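PDB 6SKY: Serine/threonine-protein kinase Tel1 from Chaetomium thermophilum, which phosphorylates serine and threonine residues of proteins with ATP and probably acts as a sensor kinase that starts checkpoint signalling after DNA damage. Local coordinates for residues A1877-G1882 against L1918-N1923; D1650-S1655 against S2078-Q2083. All coordinates share one frame; numbering follows the deposited sequence.

Contact 1: A1877-G1882 against L1918-N1923; sequences AATRCG and LEIFEN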
loop_
_atom_site.group_PDB
_atom_site.type_symbol
_atom_site.label_atom_id
_atom_site.label_comp_id
_atom_site.label_asym_id
_atom_site.label_seq_id
_atom_site.Cartn_x
_atom_site.Cartn_y
_atom_site.Cartn_z
ATOM N N ALA A 1877 34.457 -6.708 -25.808
ATOM C CA ALA A 1877 35.799 -6.381 -25.342
ATOM C C ALA A 1877 35.778 -5.224 -24.361
ATOM O O ALA A 1877 36.434 -5.274 -23.321
ATOM C CB ALA A 1877 36.693 -6.053 -26.529
ATOM N N ALA A 1878 35.037 -4.164 -24.678
ATOM C CA ALA A 1878 34.965 -3.023 -23.778
ATOM C C ALA A 1878 34.207 -3.344 -22.504
ATOM O O ALA A 1878 34.413 -2.676 -21.491
ATOM C CB ALA A 1878 34.327 -1.836 -24.485
ATOM N N THR A 1879 33.328 -4.344 -22.530
ATOM C CA THR A 1879 32.703 -4.796 -21.294
ATOM C C THR A 1879 33.685 -5.560 -20.423
ATOM O O THR A 1879 33.613 -5.482 -19.195
ATOM C CB THR A 1879 31.494 -5.669 -21.599
ATOM O OG1 THR A 1879 30.721 -5.062 -22.633
ATOM C CG2 THR A 1879 30.632 -5.799 -20.383
ATOM N N ARG A 1880 34.604 -6.309 -21.037
ATOM C CA ARG A 1880 35.640 -6.987 -20.265
ATOM C C ARG A 1880 36.585 -6.006 -19.579
ATOM O O ARG A 1880 37.061 -6.280 -18.476
ATOM C CB ARG A 1880 36.425 -7.931 -21.166
ATOM C CG ARG A 1880 36.061 -9.380 -21.003
ATOM C CD ARG A 1880 35.891 -10.056 -22.339
ATOM N NE ARG A 1880 36.942 -9.695 -23.278
ATOM C CZ ARG A 1880 36.849 -9.872 -24.587
ATOM N NH1 ARG A 1880 37.844 -9.516 -25.381
ATOM N NH2 ARG A 1880 35.755 -10.402 -25.107
ATOM N N CYS A 1881 36.868 -4.871 -20.203
ATOM C CA CYS A 1881 37.796 -3.887 -19.667
ATOM C C CYS A 1881 37.153 -2.922 -18.684
ATOM O O CYS A 1881 37.854 -2.068 -18.139
ATOM C CB CYS A 1881 38.430 -3.094 -20.807
ATOM S SG CYS A 1881 39.344 -4.089 -21.979
ATOM N N GLY A 1882 35.848 -3.018 -18.456
ATOM C CA GLY A 1882 35.193 -2.146 -17.506
ATOM C C GLY A 1882 34.820 -0.781 -18.026
ATOM O O GLY A 1882 34.641 0.141 -17.229
ATOM N N LEU A 1918 22.971 -7.152 -21.010
ATOM C CA LEU A 1918 22.640 -7.336 -19.605
ATOM C C LEU A 1918 23.811 -6.960 -18.713
ATOM O O LEU A 1918 23.632 -6.283 -17.694
ATOM C CB LEU A 1918 22.214 -8.778 -19.361
ATOM C CG LEU A 1918 21.860 -9.168 -17.933
ATOM C CD1 LEU A 1918 20.744 -8.306 -17.413
ATOM C CD2 LEU A 1918 21.473 -10.623 -17.885
ATOM N N GLU A 1919 25.018 -7.376 -19.091
ATOM C CA GLU A 1919 26.199 -7.016 -18.322
ATOM C C GLU A 1919 26.499 -5.532 -18.420
ATOM O O GLU A 1919 27.038 -4.952 -17.477
ATOM C CB GLU A 1919 27.397 -7.825 -18.798
ATOM C CG GLU A 1919 28.578 -7.742 -17.870
ATOM C CD GLU A 1919 29.741 -8.590 -18.332
ATOM O OE1 GLU A 1919 29.585 -9.302 -19.347
ATOM O OE2 GLU A 1919 30.810 -8.545 -17.686
ATOM N N ILE A 1920 26.164 -4.900 -19.544
ATOM C CA ILE A 1920 26.320 -3.454 -19.646
ATOM C C ILE A 1920 25.358 -2.746 -18.703
ATOM O O ILE A 1920 25.758 -1.885 -17.917
ATOM C CB ILE A 1920 26.118 -2.989 -21.095
ATOM C CG1 ILE A 1920 27.228 -3.508 -21.989
ATOM C CG2 ILE A 1920 26.073 -1.492 -21.161
ATOM C CD1 ILE A 1920 26.947 -3.318 -23.429
ATOM N N PHE A 1921 24.075 -3.093 -18.765
ATOM C CA PHE A 1921 23.074 -2.351 -18.012
ATOM C C PHE A 1921 23.083 -2.655 -16.524
ATOM O O PHE A 1921 22.588 -1.840 -15.746
ATOM C CB PHE A 1921 21.687 -2.615 -18.579
ATOM C CG PHE A 1921 21.386 -1.811 -19.792
ATOM C CD1 PHE A 1921 21.836 -0.518 -19.897
ATOM C CD2 PHE A 1921 20.668 -2.342 -20.829
ATOM C CE1 PHE A 1921 21.570 0.219 -21.007
ATOM C CE2 PHE A 1921 20.406 -1.602 -21.943
ATOM C CZ PHE A 1921 20.855 -0.327 -22.032
ATOM N N GLU A 1922 23.631 -3.793 -16.103
ATOM C CA GLU A 1922 23.778 -4.024 -14.672
ATOM C C GLU A 1922 24.812 -3.097 -14.054
ATOM O O GLU A 1922 24.740 -2.804 -12.859
ATOM C CB GLU A 1922 24.174 -5.469 -14.407
ATOM C CG GLU A 1922 23.051 -6.453 -14.506
ATOM C CD GLU A 1922 23.547 -7.878 -14.536
ATOM O OE1 GLU A 1922 24.777 -8.079 -14.510
ATOM O OE2 GLU A 1922 22.711 -8.801 -14.591
ATOM N N ASN A 1923 25.780 -2.635 -14.842
ATOM C CA ASN A 1923 26.931 -1.931 -14.311
ATOM C C ASN A 1923 27.004 -0.467 -14.700
ATOM O O ASN A 1923 27.699 0.293 -14.025
ATOM C CB ASN A 1923 28.219 -2.616 -14.767
ATOM C CG ASN A 1923 28.267 -4.060 -14.379
ATOM O OD1 ASN A 1923 28.520 -4.391 -13.228
ATOM N ND2 ASN A 1923 28.030 -4.935 -15.336
#
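Thr1879 meets Glu1919 and Ile1920 where two helices of the alpha-solenoid FAT region, 1871-1880 and 1916-1923, lie against each other. The nearest CA atoms, those of Thr1879 and Ile1920, are 6.7 Å apart.

The apolar part of the contact is made by the threonine methyl. CG2 stands opposite the backbone N and reaches the side of the Glu1919 chain, 3.6 Å from its CD and 3.8 Å from its CG. That chain is extended, with CG anti to the backbone N (chi1 -167°), so its stem and carboxylate carbon both pass the methyl at an oblique angle. Tyr1884 and Ala1887 of helix 1884-1898 also pack on Thr1879, and Ala1887 touches Ile1920 as well.

Ile1920 meets the hydroxyl side instead: it comes at about a right angle to the threonine, its CG1 3.9 Å from Thr1879 OG1. That OG1 is hydrogen-bonded to the carbonyl O of Ala1875, one turn back, and Arg1880 NH1 bonds to Leu1828 O. The last regular turn of helix 1871-1880 has Cys1881 N bonded to Ala1877 O at 3.2 Å. A Schellman motif follows, in which Gly1882, at phi 82°, sends its N back to Thr1879 O at 3.4 Å, a weak bond.

Contact 2: D1650-S1655 against S2078-Q2083; sequences DLLRES and SVLRQQ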
loop_
_atom_site.group_PDB
_atom_site.type_symbol
_atom_site.label_atom_id
_atom_site.label_comp_id
_atom_site.label_asym_id
_atom_site.label_seq_id
_atom_site.Cartn_x
_atom_site.Cartn_y
_atom_site.Cartn_z
ATOM N N ASP A 1650 38.006 13.028 -12.513
ATOM C CA ASP A 1650 39.071 12.200 -13.058
ATOM C C ASP A 1650 38.832 10.728 -12.766
ATOM O O ASP A 1650 39.271 9.864 -13.531
ATOM C CB ASP A 1650 40.416 12.638 -12.493
ATOM C CG ASP A 1650 40.326 13.926 -11.703
ATOM O OD1 ASP A 1650 39.393 14.717 -11.946
ATOM O OD2 ASP A 1650 41.190 14.150 -10.834
ATOM N N LEU A 1651 38.146 10.425 -11.668
ATOM C CA LEU A 1651 37.849 9.053 -11.290
ATOM C C LEU A 1651 36.688 8.461 -12.068
ATOM O O LEU A 1651 36.498 7.243 -12.032
ATOM C CB LEU A 1651 37.550 8.986 -9.796
ATOM C CG LEU A 1651 38.759 8.935 -8.875
ATOM C CD1 LEU A 1651 38.357 9.174 -7.449
ATOM C CD2 LEU A 1651 39.399 7.592 -9.008
ATOM N N LEU A 1652 35.919 9.281 -12.775
ATOM C CA LEU A 1652 34.734 8.820 -13.477
ATOM C C LEU A 1652 34.941 8.637 -14.971
ATOM O O LEU A 1652 34.088 8.030 -15.621
ATOM C CB LEU A 1652 33.581 9.798 -13.257
ATOM C CG LEU A 1652 33.039 9.901 -11.839
ATOM C CD1 LEU A 1652 32.006 10.999 -11.757
ATOM C CD2 LEU A 1652 32.453 8.577 -11.433
ATOM N N ARG A 1653 36.028 9.151 -15.534
ATOM C CA ARG A 1653 36.266 9.019 -16.962
ATOM C C ARG A 1653 36.855 7.656 -17.276
ATOM O O ARG A 1653 37.654 7.119 -16.509
ATOM C CB ARG A 1653 37.201 10.115 -17.458
ATOM C CG ARG A 1653 36.523 11.446 -17.669
ATOM C CD ARG A 1653 37.463 12.404 -18.348
ATOM N NE ARG A 1653 38.785 12.360 -17.736
ATOM C CZ ARG A 1653 39.260 13.288 -16.915
ATOM N NH1 ARG A 1653 38.526 14.350 -16.614
ATOM N NH2 ARG A 1653 40.477 13.161 -16.406
ATOM N N GLU A 1654 36.456 7.099 -18.415
ATOM C CA GLU A 1654 36.851 5.754 -18.789
ATOM C C GLU A 1654 37.554 5.656 -20.130
ATOM O O GLU A 1654 38.090 4.591 -20.445
ATOM C CB GLU A 1654 35.630 4.831 -18.809
ATOM C CG GLU A 1654 34.591 5.245 -19.806
ATOM C CD GLU A 1654 33.351 4.419 -19.700
ATOM O OE1 GLU A 1654 32.928 4.115 -18.569
ATOM O OE2 GLU A 1654 32.806 4.062 -20.756
ATOM N N SER A 1655 37.566 6.710 -20.928
ATOM C CA SER A 1655 38.335 6.736 -22.157
ATOM C C SER A 1655 39.436 7.778 -22.048
ATOM O O SER A 1655 39.494 8.562 -21.104
ATOM C CB SER A 1655 37.436 7.023 -23.362
ATOM O OG SER A 1655 36.700 8.213 -23.176
ATOM N N SER A 2078 30.101 1.712 -8.024
ATOM C CA SER A 2078 29.632 1.418 -6.676
ATOM C C SER A 2078 30.797 1.208 -5.719
ATOM O O SER A 2078 30.796 1.742 -4.607
ATOM C CB SER A 2078 28.719 0.197 -6.699
ATOM O OG SER A 2078 29.330 -0.874 -7.384
ATOM N N VAL A 2079 31.808 0.451 -6.136
ATOM C CA VAL A 2079 32.980 0.250 -5.294
ATOM C C VAL A 2079 33.721 1.561 -5.091
ATOM O O VAL A 2079 34.226 1.846 -4.000
ATOM C CB VAL A 2079 33.892 -0.824 -5.907
ATOM C CG1 VAL A 2079 35.083 -1.056 -5.022
ATOM C CG2 VAL A 2079 33.122 -2.100 -6.106
ATOM N N LEU A 2080 33.792 2.378 -6.135
ATOM C CA LEU A 2080 34.458 3.667 -6.039
ATOM C C LEU A 2080 33.789 4.557 -5.004
ATOM O O LEU A 2080 34.459 5.174 -4.167
ATOM C CB LEU A 2080 34.452 4.336 -7.408
ATOM C CG LEU A 2080 35.235 5.620 -7.575
ATOM C CD1 LEU A 2080 36.683 5.284 -7.762
ATOM C CD2 LEU A 2080 34.701 6.367 -8.755
ATOM N N ARG A 2081 32.461 4.636 -5.039
ATOM C CA ARG A 2081 31.770 5.479 -4.074
ATOM C C ARG A 2081 31.803 4.883 -2.674
ATOM O O ARG A 2081 31.806 5.629 -1.695
ATOM C CB ARG A 2081 30.345 5.729 -4.534
ATOM C CG ARG A 2081 30.281 6.268 -5.937
ATOM C CD ARG A 2081 28.868 6.516 -6.382
ATOM N NE ARG A 2081 28.389 7.770 -5.834
ATOM C CZ ARG A 2081 28.417 8.917 -6.493
ATOM N NH1 ARG A 2081 27.969 10.020 -5.916
ATOM N NH2 ARG A 2081 28.883 8.957 -7.731
ATOM N N GLN A 2082 31.861 3.558 -2.552
ATOM C CA GLN A 2082 32.067 2.955 -1.240
ATOM C C GLN A 2082 33.410 3.359 -0.648
ATOM O O GLN A 2082 33.504 3.660 0.546
ATOM C CB GLN A 2082 31.969 1.440 -1.339
ATOM C CG GLN A 2082 30.568 0.915 -1.455
ATOM C CD GLN A 2082 30.529 -0.559 -1.782
ATOM O OE1 GLN A 2082 31.556 -1.218 -1.859
ATOM N NE2 GLN A 2082 29.337 -1.081 -1.984
ATOM N N GLN A 2083 34.463 3.364 -1.461
ATOM C CA GLN A 2083 35.771 3.781 -0.964
ATOM C C GLN A 2083 35.782 5.253 -0.582
ATOM O O GLN A 2083 36.384 5.639 0.427
ATOM C CB GLN A 2083 36.845 3.508 -2.006
ATOM C CG GLN A 2083 36.935 2.088 -2.457
ATOM C CD GLN A 2083 37.351 1.164 -1.363
ATOM O OE1 GLN A 2083 38.043 1.558 -0.436
ATOM N NE2 GLN A 2083 36.926 -0.082 -1.457
#
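The closest CA atoms of the two segments, those of Leu1651 and Leu2080, lie 8.3 Å apart, where the irregular connection 1650-1655 runs past the early turns of helix 2077-2097. This is a loop-on-helix contact in the alpha-solenoid: the loop joins helices 1627-1644 and 1657-1663, and the helix belongs to the FAT domain.

Three leucines do the touching. Leu2080 points at the loop, its CG anti to the backbone N (chi1 -173°), which carries the isobutyl fork out from the helix and sets both methyls against Leu1651, and CD2 against Leu1652 as well. CD1 meets CD2 of Leu1651 at 3.8 Å. Leu2080 CD2 lies over the start of Leu1651, 4.0 Å from its CB and 3.8 Å from its carbonyl O, and also reaches the next leucine, with Leu1652 CD2 at 4.1 Å. Both leucine pairs meet at a slant, methyl against methyl. Leu1652 gets there only with the end of its chain, since its CB does not head for the helix, and it stays exposed, whereas Leu2080 is buried.

Val1647, from the same connection, touches Leu1652, Leu2080 and Arg2081, while Leu2070 of helix 2052-2070 packs on Leu2080 and Trp1617 of helix 1606-1619 on Leu1651. Among the flanking polar groups, Arg2081 NE forms a salt bridge with Asp2126, and Glu1654 OE2 accepts a hydrogen bond from the backbone N of Val1886; at the far end of the loop, Arg1653, Glu1654 and Ser1655 touch Asp2733 of helix 2732-2755. Within the loop, the Arg1653 side chain folds back so that Asp1650 CA lies 3.6 Å above the plane of its guanidinium, offset toward the rim of the group.

Followed from the N terminus, the chain first passes 1650-1655 between helices 1627-1644 and 1657-1663. It then runs on to 1877-1882, turns through helix 1884-1898 and, after the unmodelled residues 1900-1913, returns at 1918-1923, closing the short loop of contact 1 with 35 residues between its segments. Only much later, at 2078-2083, does contact 2 close, spanning 422 residues, so the loop of contact 1 lies wholly within that of contact 2 and the two do not cross. Contact 1 joins near neighbours in the FAT region; contact 2 ties an earlier solenoid connection to a later FAT helix. Their centres are 15 Å apart and their nearest atoms about 5 Å.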